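Local coordinates for fibrillarin-like pre-rRNA processing protein (Archaeoglobus fulgidus, PDB 1NT2) that transfers methyl groups from S-adenosylmethionine to ribose 2'-hydroxyls of rRNA and tRNA at sites chosen by guide RNA, within box C/D ribonucleoprotein particles, at residues 4-9 with 78-83; 161-166 with 173-178. One frame throughout, in Å; residues are numbered along the deposited sequence.

Interaction 1 (4-9 with 78-83); sequences LMRNVY and IVDEGI
The turn joining strands 3-5 and 8-11 of the N-terminal antiparallel sheet docks here on the end of helix 70-78 and the type I beta turn, V79 to G82, that leads into strand 83-87 of the methyltransferase sheet. On the hairpin side, L4 and M5 both face V8 in a classic beta bulge, while R6 and N7 carry the polar half of the contact. D80 brings OD1 over one face of the R6 guanidinium, the two planes 66° apart, and the salt bridge runs from R6 NH1 to D80 OD1 at 2.6 Å. R6 also touches a crystal neighbour, so its exact pose may owe something to the lattice. The same carboxylate oxygen takes a weak hydrogen bond from N7, with ND2 3.2 Å from D80 OD1 and an N-H...O angle of only 122°. The stronger partner of N7 ND2 is the carbonyl oxygen of D77, so this amide also ties the hairpin to the helix end. Two donors thus converge on a single D80 oxygen, which would probably favour the charged form of the acid, although the carbonyl oxygen of I78, close to OD1, would partly oppose this. Before reaching D80, the R6 chain bends at chi2 (-77°) and runs alongside I78, antiparallel to it, its CB 3.4 Å from I78 CG2 and its CD 3.2 Å from I78 O. The apolar half centres on I78, which is buried and also packs against W36 and L55. M5 CE meets both of its methyls, I78 CG2 at 3.9 Å and I78 CD1 at 4.0 Å, and V8 CG2 reaches I78 CD1 at 4.1 Å.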
loop_
_atom_site.group_PDB
_atom_site.type_symbol
_atom_site.label_atom_id
_atom_site.label_comp_id
_atom_site.label_asym_id
_atom_site.label_seq_id
_atom_site.Cartn_x
_atom_site.Cartn_y
_atom_site.Cartn_z
ATOM N N LEU A 4 46.871 -43.753 7.005
ATOM C CA LEU A 4 45.502 -44.173 6.689
ATOM C C LEU A 4 45.146 -43.953 5.231
ATOM O O LEU A 4 44.349 -44.693 4.656
ATOM C CB LEU A 4 44.497 -43.398 7.545
ATOM C CG LEU A 4 44.562 -43.470 9.071
ATOM C CD1 LEU A 4 43.820 -42.287 9.663
ATOM C CD2 LEU A 4 43.962 -44.778 9.552
ATOM N N MET A 5 45.740 -42.924 4.640
ATOM C CA MET A 5 45.441 -42.577 3.263
ATOM C C MET A 5 46.644 -42.262 2.407
ATOM O O MET A 5 47.789 -42.380 2.832
ATOM C CB MET A 5 44.526 -41.356 3.216
ATOM C CG MET A 5 43.195 -41.500 3.922
ATOM S SD MET A 5 41.831 -41.526 2.744
ATOM C CE MET A 5 42.403 -40.328 1.523
ATOM N N ARG A 6 46.325 -41.811 1.198
ATOM C CA ARG A 6 47.285 -41.447 0.174
ATOM C C ARG A 6 48.457 -40.677 0.742
ATOM O O ARG A 6 49.594 -41.132 0.664
ATOM C CB ARG A 6 46.579 -40.631 -0.904
ATOM C CG ARG A 6 46.998 -40.982 -2.325
ATOM C CD ARG A 6 48.345 -40.390 -2.647
ATOM N NE ARG A 6 48.800 -40.728 -3.987
ATOM C CZ ARG A 6 49.894 -40.217 -4.541
ATOM N NH1 ARG A 6 50.637 -39.346 -3.871
ATOM N NH2 ARG A 6 50.251 -40.577 -5.764
ATOM N N ASN A 7 48.201 -39.505 1.296
ATOM C CA ASN A 7 49.284 -38.737 1.892
ATOM C C ASN A 7 48.803 -38.297 3.260
ATOM O O ASN A 7 49.063 -37.180 3.716
ATOM C CB ASN A 7 49.649 -37.540 1.010
ATOM C CG ASN A 7 50.458 -37.943 -0.214
ATOM O OD1 ASN A 7 51.474 -38.632 -0.101
ATOM N ND2 ASN A 7 50.018 -37.507 -1.386
ATOM N N VAL A 8 48.099 -39.224 3.907
ATOM C CA VAL A 8 47.512 -39.006 5.219
ATOM C C VAL A 8 48.162 -39.834 6.321
ATOM O O VAL A 8 48.156 -41.068 6.283
ATOM C CB VAL A 8 46.009 -39.321 5.183
ATOM C CG1 VAL A 8 45.419 -39.211 6.569
ATOM C CG2 VAL A 8 45.302 -38.375 4.224
ATOM N N TYR A 9 48.708 -39.132 7.308
ATOM C CA TYR A 9 49.367 -39.758 8.440
ATOM C C TYR A 9 48.892 -39.110 9.730
ATOM O O TYR A 9 48.197 -38.089 9.705
ATOM C CB TYR A 9 50.880 -39.598 8.325
ATOM C CG TYR A 9 51.446 -40.129 7.041
ATOM C CD1 TYR A 9 51.316 -41.471 6.703
ATOM C CD2 TYR A 9 52.094 -39.286 6.150
ATOM C CE1 TYR A 9 51.819 -41.963 5.502
ATOM C CE2 TYR A 9 52.602 -39.764 4.945
ATOM C CZ TYR A 9 52.461 -41.103 4.627
ATOM O OH TYR A 9 52.964 -41.578 3.436
ATOM N N ILE A 78 46.294 -34.851 -1.224
ATOM C CA ILE A 78 46.012 -36.271 -1.352
ATOM C C ILE A 78 46.117 -36.649 -2.828
ATOM O O ILE A 78 46.855 -37.563 -3.195
ATOM C CB ILE A 78 44.605 -36.588 -0.821
ATOM C CG1 ILE A 78 44.516 -36.169 0.654
ATOM C CG2 ILE A 78 44.301 -38.071 -0.988
ATOM C CD1 ILE A 78 43.170 -36.423 1.320
ATOM N N VAL A 79 45.388 -35.928 -3.673
ATOM C CA VAL A 79 45.417 -36.156 -5.117
ATOM C C VAL A 79 46.438 -35.191 -5.743
ATOM O O VAL A 79 46.070 -34.246 -6.430
ATOM C CB VAL A 79 44.010 -35.918 -5.729
ATOM C CG1 VAL A 79 44.055 -36.040 -7.237
ATOM C CG2 VAL A 79 43.029 -36.927 -5.158
ATOM N N ASP A 80 47.721 -35.430 -5.487
ATOM C CA ASP A 80 48.787 -34.569 -6.007
ATOM C C ASP A 80 49.117 -34.829 -7.471
ATOM O O ASP A 80 49.785 -34.018 -8.124
ATOM C CB ASP A 80 50.056 -34.748 -5.173
ATOM C CG ASP A 80 50.479 -36.202 -5.056
ATOM O OD1 ASP A 80 49.672 -37.018 -4.556
ATOM O OD2 ASP A 80 51.620 -36.520 -5.457
ATOM N N GLU A 81 48.652 -35.970 -7.972
ATOM C CA GLU A 81 48.887 -36.373 -9.353
ATOM C C GLU A 81 47.537 -36.481 -10.062
ATOM O O GLU A 81 47.351 -37.306 -10.964
ATOM C CB GLU A 81 49.606 -37.732 -9.390
ATOM C CG GLU A 81 50.837 -37.840 -8.471
ATOM C CD GLU A 81 52.158 -37.594 -9.189
ATOM O OE1 GLU A 81 52.468 -38.358 -10.125
ATOM O OE2 GLU A 81 52.886 -36.646 -8.811
ATOM N N GLY A 82 46.595 -35.649 -9.625
ATOM C CA GLY A 82 45.266 -35.634 -10.213
ATOM C C GLY A 82 44.839 -34.194 -10.430
ATOM O O GLY A 82 45.690 -33.299 -10.452
ATOM N N ILE A 83 43.538 -33.961 -10.595
ATOM C CA ILE A 83 43.044 -32.600 -10.797
ATOM C C ILE A 83 41.718 -32.379 -10.060
ATOM O O ILE A 83 40.861 -33.263 -10.023
ATOM C CB ILE A 83 42.897 -32.276 -12.316
ATOM C CG1 ILE A 83 43.214 -30.804 -12.553
ATOM C CG2 ILE A 83 41.494 -32.588 -12.809
ATOM C CD1 ILE A 83 44.575 -30.411 -12.039
#

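Interaction 2 (161-166 with 173-178); sequences VKARSI and EEVFKS
The CE2-CZ side of the F176 ring meets A163 where helix 172-184 packs against the C-terminal end of strand 155-162, a parallel strand of the Rossmann-like methyltransferase sheet that runs here into a short, weakly bonded helical turn. F176 CE2 is 3.2 Å from A163 CB, and F176 CZ is 3.6 Å from that methyl, which approaches obliquely. The carbonyl carbon of K162 lies at the ring's edge, near its plane, and V161 CG1 stands 3.9 Å from F176 CE2, the two side chains reaching past one another. One residue back, V175 directs CG1, anti to its backbone N, at A163 O (3.6 Å); that methyl is also 4.1 Å from both A163 CB and I166 CB. In the next shell, the I166 N to A163 O bond (2.9 Å) closes the turn that carries both residues. P172 packs on A163, I203 of strand 202-209 touches F176, and Q139 of helix 139-150 lies against V161 and I166. Replacing F176 by an alanine would remove the ring's contacts with the A163 methyl, V161 CG1 and I203, and would probably loosen the seating of helix 172-184 on residues 161-163. K162 NZ forms a salt bridge with D201, and the K162 side chain is about 7 Å from the bound S-adenosylmethionine. No hydrogen bond crosses between the segments, so shape and apolar burial, not directional bonding, hold them together.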
loop_
_atom_site.group_PDB
_atom_site.type_symbol
_atom_site.label_atom_id
_atom_site.label_comp_id
_atom_site.label_asym_id
_atom_site.label_seq_id
_atom_site.Cartn_x
_atom_site.Cartn_y
_atom_site.Cartn_z
ATOM N N VAL A 161 26.260 -34.181 5.018
ATOM C CA VAL A 161 24.873 -33.754 5.167
ATOM C C VAL A 161 24.551 -33.135 6.528
ATOM O O VAL A 161 24.925 -33.659 7.579
ATOM C CB VAL A 161 23.916 -34.955 4.915
ATOM C CG1 VAL A 161 22.478 -34.584 5.220
ATOM C CG2 VAL A 161 24.049 -35.407 3.483
ATOM N N LYS A 162 23.855 -32.008 6.498
ATOM C CA LYS A 162 23.445 -31.336 7.716
ATOM C C LYS A 162 21.950 -31.566 7.805
ATOM O O LYS A 162 21.190 -30.926 7.082
ATOM C CB LYS A 162 23.738 -29.841 7.620
ATOM C CG LYS A 162 23.210 -29.021 8.778
ATOM C CD LYS A 162 23.797 -27.629 8.754
ATOM C CE LYS A 162 23.204 -26.770 9.852
ATOM N NZ LYS A 162 23.396 -27.343 11.211
ATOM N N ALA A 163 21.532 -32.489 8.668
ATOM C CA ALA A 163 20.114 -32.798 8.835
ATOM C C ALA A 163 19.209 -31.576 8.664
ATOM O O ALA A 163 18.373 -31.554 7.762
ATOM C CB ALA A 163 19.876 -33.433 10.198
ATOM N N ARG A 164 19.382 -30.565 9.517
ATOM C CA ARG A 164 18.575 -29.344 9.459
ATOM C C ARG A 164 18.513 -28.691 8.074
ATOM O O ARG A 164 17.514 -28.070 7.716
ATOM C CB ARG A 164 19.101 -28.305 10.448
ATOM C CG ARG A 164 19.454 -28.841 11.804
ATOM C CD ARG A 164 19.466 -27.719 12.831
ATOM N NE ARG A 164 18.125 -27.460 13.353
ATOM C CZ ARG A 164 17.423 -28.332 14.080
ATOM N NH1 ARG A 164 17.933 -29.525 14.376
ATOM N NH2 ARG A 164 16.206 -28.015 14.511
ATOM N N SER A 165 19.593 -28.812 7.312
ATOM C CA SER A 165 19.685 -28.245 5.967
ATOM C C SER A 165 18.526 -28.711 5.083
ATOM O O SER A 165 18.039 -27.995 4.207
ATOM C CB SER A 165 21.022 -28.671 5.349
ATOM O OG SER A 165 21.103 -28.337 3.979
ATOM N N ILE A 166 18.094 -29.933 5.351
ATOM C CA ILE A 166 17.020 -30.591 4.627
ATOM C C ILE A 166 15.665 -30.434 5.325
ATOM O O ILE A 166 14.698 -29.984 4.715
ATOM C CB ILE A 166 17.364 -32.081 4.477
ATOM C CG1 ILE A 166 18.685 -32.209 3.715
ATOM C CG2 ILE A 166 16.243 -32.820 3.779
ATOM C CD1 ILE A 166 19.339 -33.554 3.837
ATOM N N GLU A 173 17.745 -38.008 13.254
ATOM C CA GLU A 173 17.737 -39.436 12.969
ATOM C C GLU A 173 16.791 -39.743 11.809
ATOM O O GLU A 173 17.168 -40.400 10.846
ATOM C CB GLU A 173 17.301 -40.219 14.218
ATOM C CG GLU A 173 18.452 -40.717 15.104
ATOM C CD GLU A 173 19.443 -39.627 15.478
ATOM O OE1 GLU A 173 19.032 -38.645 16.132
ATOM O OE2 GLU A 173 20.633 -39.759 15.113
ATOM N N GLU A 174 15.563 -39.253 11.908
ATOM C CA GLU A 174 14.561 -39.481 10.880
ATOM C C GLU A 174 14.918 -38.800 9.571
ATOM O O GLU A 174 14.576 -39.295 8.498
ATOM C CB GLU A 174 13.208 -39.004 11.389
ATOM C CG GLU A 174 12.801 -39.737 12.656
ATOM C CD GLU A 174 11.667 -39.064 13.399
ATOM O OE1 GLU A 174 11.838 -37.897 13.821
ATOM O OE2 GLU A 174 10.607 -39.706 13.562
ATOM N N VAL A 175 15.610 -37.668 9.663
ATOM C CA VAL A 175 16.031 -36.940 8.470
ATOM C C VAL A 175 17.138 -37.736 7.800
ATOM O O VAL A 175 17.141 -37.919 6.586
ATOM C CB VAL A 175 16.569 -35.542 8.811
ATOM C CG1 VAL A 175 17.044 -34.853 7.540
ATOM C CG2 VAL A 175 15.488 -34.719 9.488
ATOM N N PHE A 176 18.086 -38.205 8.599
ATOM C CA PHE A 176 19.169 -39.004 8.062
ATOM C C PHE A 176 18.600 -40.353 7.614
ATOM O O PHE A 176 19.146 -41.009 6.728
ATOM C CB PHE A 176 20.247 -39.209 9.127
ATOM C CG PHE A 176 21.078 -37.984 9.401
ATOM C CD1 PHE A 176 22.014 -37.985 10.428
ATOM C CD2 PHE A 176 20.944 -36.840 8.620
ATOM C CE1 PHE A 176 22.800 -36.869 10.677
ATOM C CE2 PHE A 176 21.728 -35.717 8.858
ATOM C CZ PHE A 176 22.657 -35.731 9.889
ATOM N N LYS A 177 17.494 -40.760 8.231
ATOM C CA LYS A 177 16.848 -42.024 7.891
ATOM C C LYS A 177 16.318 -41.938 6.465
ATOM O O LYS A 177 16.547 -42.833 5.649
ATOM C CB LYS A 177 15.684 -42.300 8.851
ATOM C CG LYS A 177 14.895 -43.576 8.540
ATOM C CD LYS A 177 13.732 -43.811 9.524
ATOM C CE LYS A 177 12.517 -42.911 9.251
ATOM N NZ LYS A 177 11.739 -43.314 8.036
ATOM N N SER A 178 15.613 -40.845 6.184
ATOM C CA SER A 178 15.024 -40.600 4.873
ATOM C C SER A 178 16.083 -40.430 3.793
ATOM O O SER A 178 16.153 -41.219 2.849
ATOM C CB SER A 178 14.144 -39.346 4.923
ATOM O OG SER A 178 13.520 -39.106 3.673
#

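Overall arrangement
Interaction 1 closes before interaction 2 opens along the chain, and the two stand on opposite sides of its centre, with centres 30 Å and nearest atoms about 17 Å apart. The seven-stranded mixed sheet of the Rossmann-like methyltransferase fold connects them. Interaction 1 precedes strand 83-87; interaction 2 includes the C-terminal end of strand 155-162. These strands are parallel, with 60-64 and 127-132 between them, so the contacts lie at opposite strand ends. One contact joins the N-terminal antiparallel sheet to the methyltransferase fold, and the other packs a helix within that fold, on the side nearer the cofactor (K162 side chain about 7 Å from it, I78 about 13 Å).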